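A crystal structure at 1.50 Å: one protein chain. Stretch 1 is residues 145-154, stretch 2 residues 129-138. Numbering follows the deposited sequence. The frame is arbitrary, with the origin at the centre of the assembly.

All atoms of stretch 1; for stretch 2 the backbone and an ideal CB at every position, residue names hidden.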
# COMPACT_ATOMS: atom_id res chain seq x y z
N PRO A 145 14.42 -5.54 -21.21
CA PRO A 145 15.87 -5.32 -21.33
C PRO A 145 16.66 -5.82 -20.11
O PRO A 145 17.88 -6.08 -20.18
CB PRO A 145 16.00 -3.81 -21.52
CG PRO A 145 14.71 -3.26 -20.96
CD PRO A 145 13.69 -4.28 -21.42
N LEU A 146 15.99 -5.95 -18.97
CA LEU A 146 16.68 -6.43 -17.78
C LEU A 146 17.04 -7.90 -17.84
O LEU A 146 17.88 -8.36 -17.08
CB LEU A 146 15.80 -6.18 -16.54
CG LEU A 146 15.56 -4.71 -16.22
CD1 LEU A 146 14.59 -4.66 -15.02
CD2 LEU A 146 16.85 -3.97 -15.88
N LYS A 147 16.40 -8.65 -18.72
CA LYS A 147 16.67 -10.08 -18.79
C LYS A 147 18.16 -10.39 -19.04
O LYS A 147 18.80 -11.13 -18.27
CB LYS A 147 15.79 -10.69 -19.89
CG LYS A 147 15.97 -12.18 -20.06
CD LYS A 147 14.60 -12.87 -20.12
CE LYS A 147 14.76 -14.36 -20.22
NZ LYS A 147 14.20 -15.03 -19.02
N GLU A 148 18.71 -9.83 -20.11
CA GLU A 148 20.12 -10.03 -20.43
C GLU A 148 21.03 -9.38 -19.39
O GLU A 148 22.13 -9.88 -19.11
CB GLU A 148 20.45 -9.46 -21.81
CG GLU A 148 19.85 -10.21 -22.99
CD GLU A 148 20.54 -9.84 -24.30
OE1 GLU A 148 20.86 -8.65 -24.50
OE2 GLU A 148 20.76 -10.75 -25.14
N ALA A 149 20.60 -8.26 -18.81
CA ALA A 149 21.44 -7.58 -17.82
C ALA A 149 21.53 -8.36 -16.51
O ALA A 149 22.60 -8.44 -15.90
CB ALA A 149 20.90 -6.16 -17.57
N PHE A 150 20.39 -8.91 -16.07
CA PHE A 150 20.38 -9.69 -14.83
C PHE A 150 21.25 -10.95 -14.99
O PHE A 150 21.82 -11.45 -14.01
CB PHE A 150 18.95 -10.10 -14.47
CG PHE A 150 18.17 -9.05 -13.71
CD1 PHE A 150 16.93 -9.38 -13.16
CD2 PHE A 150 18.65 -7.76 -13.55
CE1 PHE A 150 16.18 -8.44 -12.46
CE2 PHE A 150 17.89 -6.79 -12.84
CZ PHE A 150 16.67 -7.15 -12.31
N ALA A 151 21.34 -11.46 -16.21
CA ALA A 151 22.15 -12.64 -16.46
C ALA A 151 23.63 -12.43 -16.13
O ALA A 151 24.37 -13.39 -15.84
CB ALA A 151 22.00 -13.08 -17.92
N LYS A 152 24.07 -11.17 -16.16
CA LYS A 152 25.47 -10.85 -15.84
C LYS A 152 25.70 -10.79 -14.32
O LYS A 152 26.82 -10.58 -13.86
CB LYS A 152 25.87 -9.51 -16.46
CG LYS A 152 25.60 -9.40 -17.95
CD LYS A 152 26.14 -8.11 -18.55
CE LYS A 152 25.77 -8.04 -20.04
NZ LYS A 152 26.49 -6.97 -20.80
N VAL A 153 24.63 -10.97 -13.55
CA VAL A 153 24.70 -10.90 -12.09
C VAL A 153 24.55 -12.28 -11.47
O VAL A 153 23.72 -13.05 -11.94
CB VAL A 153 23.56 -9.97 -11.53
CG1 VAL A 153 23.57 -9.92 -10.02
CG2 VAL A 153 23.71 -8.58 -12.12
N THR A 154 25.35 -12.62 -10.47
CA THR A 154 25.21 -13.89 -9.80
C THR A 154 24.03 -13.73 -8.81
O THR A 154 24.03 -12.84 -7.98
CB THR A 154 26.49 -14.27 -9.02
OG1 THR A 154 27.57 -14.42 -9.96
CG2 THR A 154 26.30 -15.58 -8.22
N UNK A 129 12.31 1.06 -8.70
CA UNK A 129 13.60 1.66 -8.94
C UNK A 129 14.63 0.64 -9.38
O UNK A 129 14.50 -0.56 -9.13
CB UNK A 129 14.08 2.38 -7.68
N UNK A 130 15.66 1.15 -10.02
CA UNK A 130 16.79 0.32 -10.47
C UNK A 130 18.10 0.95 -9.99
O UNK A 130 18.18 2.18 -9.85
CB UNK A 130 16.79 0.17 -11.99
N UNK A 131 19.09 0.12 -9.71
CA UNK A 131 20.38 0.67 -9.32
C UNK A 131 21.04 1.39 -10.51
O UNK A 131 20.64 1.22 -11.66
CB UNK A 131 21.29 -0.44 -8.79
N UNK A 132 22.05 2.20 -10.21
CA UNK A 132 22.74 2.95 -11.25
C UNK A 132 23.39 2.09 -12.31
O UNK A 132 23.68 2.58 -13.43
CB UNK A 132 23.81 3.84 -10.61
N UNK A 133 23.64 0.83 -12.01
CA UNK A 133 24.25 -0.04 -13.02
C UNK A 133 23.33 -0.27 -14.22
O UNK A 133 23.75 -0.83 -15.23
CB UNK A 133 24.62 -1.39 -12.39
N UNK A 134 22.07 0.18 -14.12
CA UNK A 134 21.12 -0.02 -15.21
C UNK A 134 20.79 1.26 -15.93
O UNK A 134 19.90 1.29 -16.79
CB UNK A 134 19.83 -0.65 -14.68
N UNK A 135 21.53 2.31 -15.61
CA UNK A 135 21.25 3.60 -16.24
C UNK A 135 21.29 3.61 -17.76
O UNK A 135 20.44 4.22 -18.39
CB UNK A 135 22.25 4.63 -15.72
N UNK A 136 22.25 2.91 -18.37
CA UNK A 136 22.34 2.94 -19.83
C UNK A 136 21.12 2.35 -20.53
O UNK A 136 20.82 2.73 -21.67
CB UNK A 136 23.59 2.19 -20.28
N UNK A 137 20.42 1.44 -19.85
CA UNK A 137 19.25 0.77 -20.42
C UNK A 137 17.97 1.61 -20.42
O UNK A 137 17.00 1.26 -21.12
CB UNK A 137 18.99 -0.53 -19.65
N UNK A 138 17.97 2.68 -19.63
CA UNK A 138 16.82 3.58 -19.57
C UNK A 138 15.49 2.81 -19.48
O UNK A 138 14.56 3.03 -20.26
CB UNK A 138 16.81 4.49 -20.80

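Stretch 1 offers position 129 nothing: no atom of it lies within 5.5 Å of the ideal CB, and the extended backbone would accept many residues. The deposited residue is Gln129, which makes no contact here.

Position 130 is also extended, but its CA-to-CB bond points toward stretch 1, where the methyls of Leu146 lie beyond a gap too wide for a short side chain to close. Leucine, methionine or an aromatic residue could cross it. Leu130 does so, its CD2 lying 4.0 Å from Leu146 CD2.

Position 131, with phi/psi of -68/164, is open to most residues, and a CB would have room. It is Gly131, whose carbonyl O accepts a hydrogen bond from the backbone N of position 134, 3.0 Å away. Positions 132 and 133 begin a 3-10 segment and are out of reach of stretch 1, so polar residues suit them as well as any; they are Asn132 and Asn133.

Position 134 is the centre of the contact. Its CA-to-CB bond points toward the helix, and the ideal CB is 4.6 Å from Leu146 CD2. Beyond lie Ala149, whose small side chain leaves space, and then the Phe150 ring and Val153. The apolar walls favour a long hydrophobic side chain, leucine, methionine, phenylalanine or tyrosine; the length of the groove favours an aromatic ring. Tyr134 fills it. Its CD2 is 3.5 Å from Leu146 CD2, and Ala149 CB meets the ring edge, 3.7 Å from CE2. The Phe150 ring lies obliquely to it, with centroids 5.7 Å apart and planes at 78°. Tyr134 OH reaches to 3.4 Å from Phe150 CD2 and 3.9 Å from Val153 CG2; these neighbours are carbon and offer no hydrogen bond; the hydroxyl is hydrogen-bonded elsewhere in the structure.

Positions 135 and 136 continue the 3-10 segment, out of reach of stretch 1. Charged residues are easily placed there, and they are Lys135 and Asp136.

Position 137 turns back toward stretch 1, with its ideal CB 4.8 Å from Pro145 CB. The surface ahead, formed by Pro145, Leu146 and Ala149, presents mainly carbon, so a branched or flexible aliphatic residue such as leucine, isoleucine or methionine would suit. Leu137 places CD1 3.8 Å from Ala149 CB, 3.9 Å from Pro145 O and 4.3 Å from Leu146 CD2, so one methyl meets all three residues.

Position 138 has a positive phi (45/54), a conformation easiest for glycine, asparagine or aspartate, and its CB points away. Lys138 adopts it nonetheless, its side chain remaining clear of stretch 1.

Stretch 2 (129-138) QLGNNYKDLK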
# COMPACT_ATOMS: atom_id res chain seq x y z
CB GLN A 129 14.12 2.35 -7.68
CG GLN A 129 13.32 3.59 -7.29
CD GLN A 129 11.90 3.27 -6.86
OE1 GLN A 129 11.66 2.48 -5.92
NE2 GLN A 129 10.94 3.87 -7.54
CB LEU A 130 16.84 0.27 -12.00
CG LEU A 130 15.82 -0.71 -12.55
CD1 LEU A 130 15.52 -0.37 -14.03
CD2 LEU A 130 16.33 -2.14 -12.41
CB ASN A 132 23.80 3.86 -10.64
CG ASN A 132 23.20 4.96 -9.84
OD1 ASN A 132 22.12 5.44 -10.15
ND2 ASN A 132 23.91 5.39 -8.79
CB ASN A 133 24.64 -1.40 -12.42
CG ASN A 133 25.81 -1.29 -11.50
OD1 ASN A 133 26.60 -0.35 -11.60
ND2 ASN A 133 25.96 -2.25 -10.60
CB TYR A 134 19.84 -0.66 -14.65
CG TYR A 134 20.10 -2.00 -14.05
CD1 TYR A 134 20.40 -2.14 -12.70
CD2 TYR A 134 20.14 -3.14 -14.85
CE1 TYR A 134 20.74 -3.36 -12.15
CE2 TYR A 134 20.47 -4.36 -14.34
CZ TYR A 134 20.78 -4.48 -13.00
OH TYR A 134 21.18 -5.69 -12.53
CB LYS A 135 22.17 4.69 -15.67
CG LYS A 135 21.65 5.26 -14.33
CD LYS A 135 22.42 6.52 -13.94
CE LYS A 135 21.81 7.22 -12.73
NZ LYS A 135 22.48 8.53 -12.46
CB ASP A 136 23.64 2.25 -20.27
CG ASP A 136 24.88 2.89 -19.66
OD1 ASP A 136 24.97 4.14 -19.70
OD2 ASP A 136 25.76 2.17 -19.13
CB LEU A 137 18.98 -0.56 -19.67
CG LEU A 137 20.08 -1.61 -19.75
CD1 LEU A 137 19.72 -2.84 -18.92
CD2 LEU A 137 20.27 -2.02 -21.20
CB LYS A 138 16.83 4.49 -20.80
CG LYS A 138 18.07 5.39 -20.84
CD LYS A 138 18.11 6.23 -22.09
CE LYS A 138 19.29 7.20 -22.06
NZ LYS A 138 19.26 8.12 -23.23
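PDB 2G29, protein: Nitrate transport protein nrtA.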